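Aldo-keto reductase AKR2E4 (Bombyx mori, PDB 3WCZ) reduces 3-dehydroecdysone with NADPH as cosubstrate, and more weakly phenylglyoxal and isatin, and may help regulate molting. Local coordinates at residues 183-193 with 245-254. Residues are numbered along the deposited sequence; the frame is centred on the assembly and turned at random.
Sequences VNPTNTQEPLV and LLRYLIDRGL. With EDO (1,2-ethanediol), chain F.
R252 points its guanidinium end-on at the backbone carbonyl of T188. NH1 and NH2 both donate to that one oxygen. The hydrogen bond from R252 NH1 to T188 O is 2.9 Å long and lies in the carbonyl plane, on a lone pair. NH2 comes in nearer the line of the C=O bond and is tilted from its plane. T188 O itself sits almost in the guanidinium plane. The arginine chain bends at chi3 (58°), which turns its tip to the carbonyl. The CG of E190 covers one face of the guanidinium, 3.7 Å from R252 NH2. V183 CG1 and V193 CG2 approach it obliquely. A water accepts from NH2 and donates to E190 O. The Y248 hydroxyl takes a bond from R252 NH1 at 3.0 Å, tilted from the guanidinium plane, and it is also hydrogen-bonded to N286 OD1 of helix 279-286. The same OH lies against T188 CG2, and the two side chains cross at about a right angle.

The fold is the TIM barrel of the aldo-keto reductases. Here the loop from strand 178-182, with the first turn of helix 190-198, packs along helix 241-251 and the turn after it; the helix closes in a Schellman motif at G253 before strand 255-256. Replacing R252 by an alanine would probably cost T188 O its two arginine donors and open a gap beside V183 and V193.

E190 OE2 accepts from T188 OG1 at 2.7 Å through its anti lone pair. The rest of the contact is mainly apolar. With V183 CG1 anti to the backbone N (chi1 -166°), this methyl reaches L249 CD2 at 3.6 Å and also touches L254 CD1. L254 CD2 meets V193 CG1. P185 CG rests on L245 CD2 at 3.5 Å, the two side chains set crosswise.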
loop_
_atom_site.group_PDB
_atom_site.type_symbol
_atom_site.label_atom_id
_atom_site.label_comp_id
_atom_site.label_asym_id
_atom_site.label_seq_id
_atom_site.Cartn_x
_atom_site.Cartn_y
_atom_site.Cartn_z
ATOM N N VAL A 183 6.492 5.588 -2.382
ATOM C CA VAL A 183 7.372 6.471 -1.629
ATOM C C VAL A 183 8.554 5.685 -1.100
ATOM O O VAL A 183 8.390 4.672 -0.400
ATOM C CB VAL A 183 6.671 7.230 -0.468
ATOM C CG1 VAL A 183 7.567 8.358 0.009
ATOM C CG2 VAL A 183 5.316 7.762 -0.895
ATOM N N ASN A 184 9.751 6.166 -1.445
ATOM C CA ASN A 184 11.005 5.529 -1.060
ATOM C C ASN A 184 12.112 6.557 -1.354
ATOM O O ASN A 184 11.822 7.657 -1.823
ATOM C CB ASN A 184 11.190 4.197 -1.807
ATOM C CG ASN A 184 11.046 4.354 -3.300
ATOM O OD1 ASN A 184 11.683 5.238 -3.898
ATOM N ND2 ASN A 184 10.175 3.556 -3.909
ATOM N N PRO A 185 13.389 6.227 -1.049
ATOM C CA PRO A 185 14.371 7.322 -1.084
ATOM C C PRO A 185 14.643 7.905 -2.455
ATOM O O PRO A 185 15.042 9.070 -2.561
ATOM C CB PRO A 185 15.655 6.667 -0.520
ATOM C CG PRO A 185 15.127 5.593 0.416
ATOM C CD PRO A 185 13.885 5.054 -0.306
ATOM N N THR A 186 14.447 7.111 -3.489
ATOM C CA THR A 186 14.678 7.595 -4.852
ATOM C C THR A 186 13.412 8.114 -5.554
ATOM O O THR A 186 13.486 8.595 -6.700
ATOM C CB THR A 186 15.407 6.538 -5.709
ATOM O OG1 THR A 186 14.911 5.224 -5.433
ATOM C CG2 THR A 186 16.871 6.548 -5.374
ATOM N N ASN A 187 12.284 8.060 -4.852
ATOM C CA ASN A 187 11.002 8.555 -5.394
ATOM C C ASN A 187 10.194 9.060 -4.204
ATOM O O ASN A 187 9.289 8.378 -3.697
ATOM C CB ASN A 187 10.255 7.472 -6.163
ATOM C CG ASN A 187 9.104 8.023 -7.002
ATOM O OD1 ASN A 187 9.338 8.624 -8.041
ATOM N ND2 ASN A 187 7.866 7.804 -6.570
ATOM N N THR A 188 10.544 10.240 -3.724
ATOM C CA THR A 188 10.092 10.683 -2.419
ATOM C C THR A 188 8.710 11.368 -2.420
ATOM O O THR A 188 8.084 11.526 -1.364
ATOM C CB THR A 188 11.108 11.622 -1.786
ATOM O OG1 THR A 188 11.312 12.732 -2.658
ATOM C CG2 THR A 188 12.427 10.930 -1.533
ATOM N N GLN A 189 8.258 11.789 -3.601
ATOM C CA GLN A 189 6.936 12.399 -3.797
ATOM C C GLN A 189 6.600 13.440 -2.740
ATOM O O GLN A 189 5.481 13.457 -2.183
ATOM C CB GLN A 189 5.812 11.346 -3.883
ATOM C CG GLN A 189 6.091 10.266 -4.917
ATOM C CD GLN A 189 4.875 9.827 -5.681
ATOM O OE1 GLN A 189 4.124 10.658 -6.222
ATOM N NE2 GLN A 189 4.690 8.543 -5.792
ATOM N N GLU A 190 7.517 14.369 -2.475
ATOM C CA GLU A 190 7.291 15.307 -1.393
ATOM C C GLU A 190 6.089 16.229 -1.627
ATOM O O GLU A 190 5.250 16.386 -0.745
ATOM C CB GLU A 190 8.579 16.055 -1.039
ATOM C CG GLU A 190 9.609 15.080 -0.407
ATOM C CD GLU A 190 11.062 15.540 -0.513
ATOM O OE1 GLU A 190 11.339 16.616 -0.006
ATOM O OE2 GLU A 190 11.924 14.847 -1.115
ATOM N N PRO A 191 5.981 16.841 -2.809
ATOM C CA PRO A 191 4.823 17.712 -3.009
ATOM C C PRO A 191 3.489 16.963 -2.967
ATOM O O PRO A 191 2.547 17.480 -2.397
ATOM C CB PRO A 191 5.104 18.355 -4.374
ATOM C CG PRO A 191 6.618 18.337 -4.479
ATOM C CD PRO A 191 7.005 17.049 -3.842
ATOM N N LEU A 192 3.412 15.764 -3.537
ATOM C CA LEU A 192 2.139 15.058 -3.548
ATOM C C LEU A 192 1.760 14.616 -2.147
ATOM O O LEU A 192 0.598 14.707 -1.768
ATOM C CB LEU A 192 2.182 13.853 -4.497
ATOM C CG LEU A 192 0.870 13.051 -4.597
ATOM C CD1 LEU A 192 -0.326 13.924 -4.928
ATOM C CD2 LEU A 192 0.997 11.924 -5.616
ATOM N N VAL A 193 2.725 14.139 -1.376
ATOM C CA VAL A 193 2.444 13.785 0.013
ATOM C C VAL A 193 1.920 14.995 0.786
ATOM O O VAL A 193 0.908 14.920 1.492
ATOM C CB VAL A 193 3.667 13.171 0.695
ATOM C CG1 VAL A 193 3.474 13.097 2.181
ATOM C CG2 VAL A 193 3.941 11.806 0.125
ATOM N N LEU A 245 14.786 2.561 6.594
ATOM C CA LEU A 245 13.981 2.973 5.447
ATOM C C LEU A 245 12.500 3.046 5.763
ATOM O O LEU A 245 11.820 3.975 5.319
ATOM C CB LEU A 245 14.203 2.006 4.295
ATOM C CG LEU A 245 15.625 2.017 3.701
ATOM C CD1 LEU A 245 15.820 0.899 2.710
ATOM C CD2 LEU A 245 15.945 3.353 3.022
ATOM N N LEU A 246 12.017 2.084 6.543
ATOM C CA LEU A 246 10.608 2.090 6.920
ATOM C C LEU A 246 10.323 3.196 7.953
ATOM O O LEU A 246 9.279 3.877 7.875
ATOM C CB LEU A 246 10.208 0.722 7.445
ATOM C CG LEU A 246 10.332 -0.406 6.437
ATOM C CD1 LEU A 246 10.057 -1.735 7.087
ATOM C CD2 LEU A 246 9.383 -0.218 5.253
ATOM N N ARG A 247 11.222 3.412 8.911
ATOM C CA ARG A 247 11.013 4.452 9.910
ATOM C C ARG A 247 11.024 5.830 9.242
ATOM O O ARG A 247 10.267 6.725 9.645
ATOM C CB ARG A 247 12.076 4.376 11.009
ATOM C CG ARG A 247 11.894 5.445 12.118
ATOM C CD ARG A 247 10.674 5.227 12.996
ATOM N NE ARG A 247 10.122 6.513 13.407
ATOM C CZ ARG A 247 9.101 6.660 14.249
ATOM N NH1 ARG A 247 8.556 5.623 14.846
ATOM N NH2 ARG A 247 8.643 7.880 14.523
ATOM N N TYR A 248 11.856 6.016 8.228
ATOM C CA TYR A 248 11.866 7.265 7.451
ATOM C C TYR A 248 10.447 7.579 6.967
ATOM O O TYR A 248 9.955 8.713 7.079
ATOM C CB TYR A 248 12.860 7.118 6.285
ATOM C CG TYR A 248 12.626 8.020 5.092
ATOM C CD1 TYR A 248 12.930 9.368 5.128
ATOM C CD2 TYR A 248 12.090 7.503 3.920
ATOM C CE1 TYR A 248 12.679 10.190 4.044
ATOM C CE2 TYR A 248 11.854 8.311 2.839
ATOM C CZ TYR A 248 12.132 9.644 2.906
ATOM O OH TYR A 248 11.902 10.455 1.817
ATOM N N LEU A 249 9.767 6.566 6.426
ATOM C CA LEU A 249 8.423 6.786 5.938
ATOM C C LEU A 249 7.446 7.110 7.076
ATOM O O LEU A 249 6.613 8.038 6.953
ATOM C CB LEU A 249 7.963 5.565 5.126
ATOM C CG LEU A 249 8.828 5.295 3.885
ATOM C CD1 LEU A 249 8.546 3.932 3.310
ATOM C CD2 LEU A 249 8.660 6.381 2.850
ATOM N N ILE A 250 7.550 6.374 8.177
ATOM C CA ILE A 250 6.751 6.651 9.370
ATOM C C ILE A 250 6.948 8.115 9.816
ATOM O O ILE A 250 5.989 8.805 10.191
ATOM C CB ILE A 250 7.104 5.673 10.526
ATOM C CG1 ILE A 250 6.756 4.212 10.199
ATOM C CG2 ILE A 250 6.447 6.118 11.830
ATOM C CD1 ILE A 250 5.289 3.942 10.196
ATOM N N ASP A 251 8.193 8.588 9.874
ATOM C CA ASP A 251 8.460 9.953 10.309
ATOM C C ASP A 251 7.980 11.029 9.353
ATOM O O ASP A 251 7.827 12.197 9.741
ATOM C CB ASP A 251 9.961 10.124 10.604
ATOM C CG ASP A 251 10.344 9.623 11.982
ATOM O OD1 ASP A 251 9.636 9.964 12.940
ATOM O OD2 ASP A 251 11.309 8.827 12.083
ATOM N N ARG A 252 7.685 10.635 8.116
ATOM C CA ARG A 252 7.005 11.506 7.168
ATOM C C ARG A 252 5.481 11.395 7.280
ATOM O O ARG A 252 4.767 11.996 6.475
ATOM C CB ARG A 252 7.487 11.249 5.748
ATOM C CG ARG A 252 8.904 11.775 5.520
ATOM C CD ARG A 252 9.327 11.605 4.086
ATOM N NE ARG A 252 8.417 12.299 3.191
ATOM C CZ ARG A 252 8.280 12.030 1.910
ATOM N NH1 ARG A 252 9.015 11.111 1.339
ATOM N NH2 ARG A 252 7.369 12.664 1.196
ATOM N N GLY A 253 4.988 10.634 8.255
ATOM C CA GLY A 253 3.562 10.483 8.503
ATOM C C GLY A 253 2.874 9.495 7.592
ATOM O O GLY A 253 1.655 9.573 7.420
ATOM N N LEU A 254 3.624 8.582 6.997
ATOM C CA LEU A 254 3.131 7.643 5.990
ATOM C C LEU A 254 2.932 6.262 6.597
ATOM O O LEU A 254 3.458 5.949 7.677
ATOM C CB LEU A 254 4.131 7.561 4.835
ATOM C CG LEU A 254 4.655 8.907 4.338
ATOM C CD1 LEU A 254 5.657 8.716 3.213
ATOM C CD2 LEU A 254 3.525 9.807 3.908
HETATM C C1 EDO F . 1.410 9.697 -8.118
HETATM O O1 EDO F . 2.838 9.583 -8.238
HETATM C C2 EDO F . 0.745 8.855 -9.163
HETATM O O2 EDO F . 1.242 7.508 -9.135
HETATM O O HOH W 1 6.088 15.556 1.796
#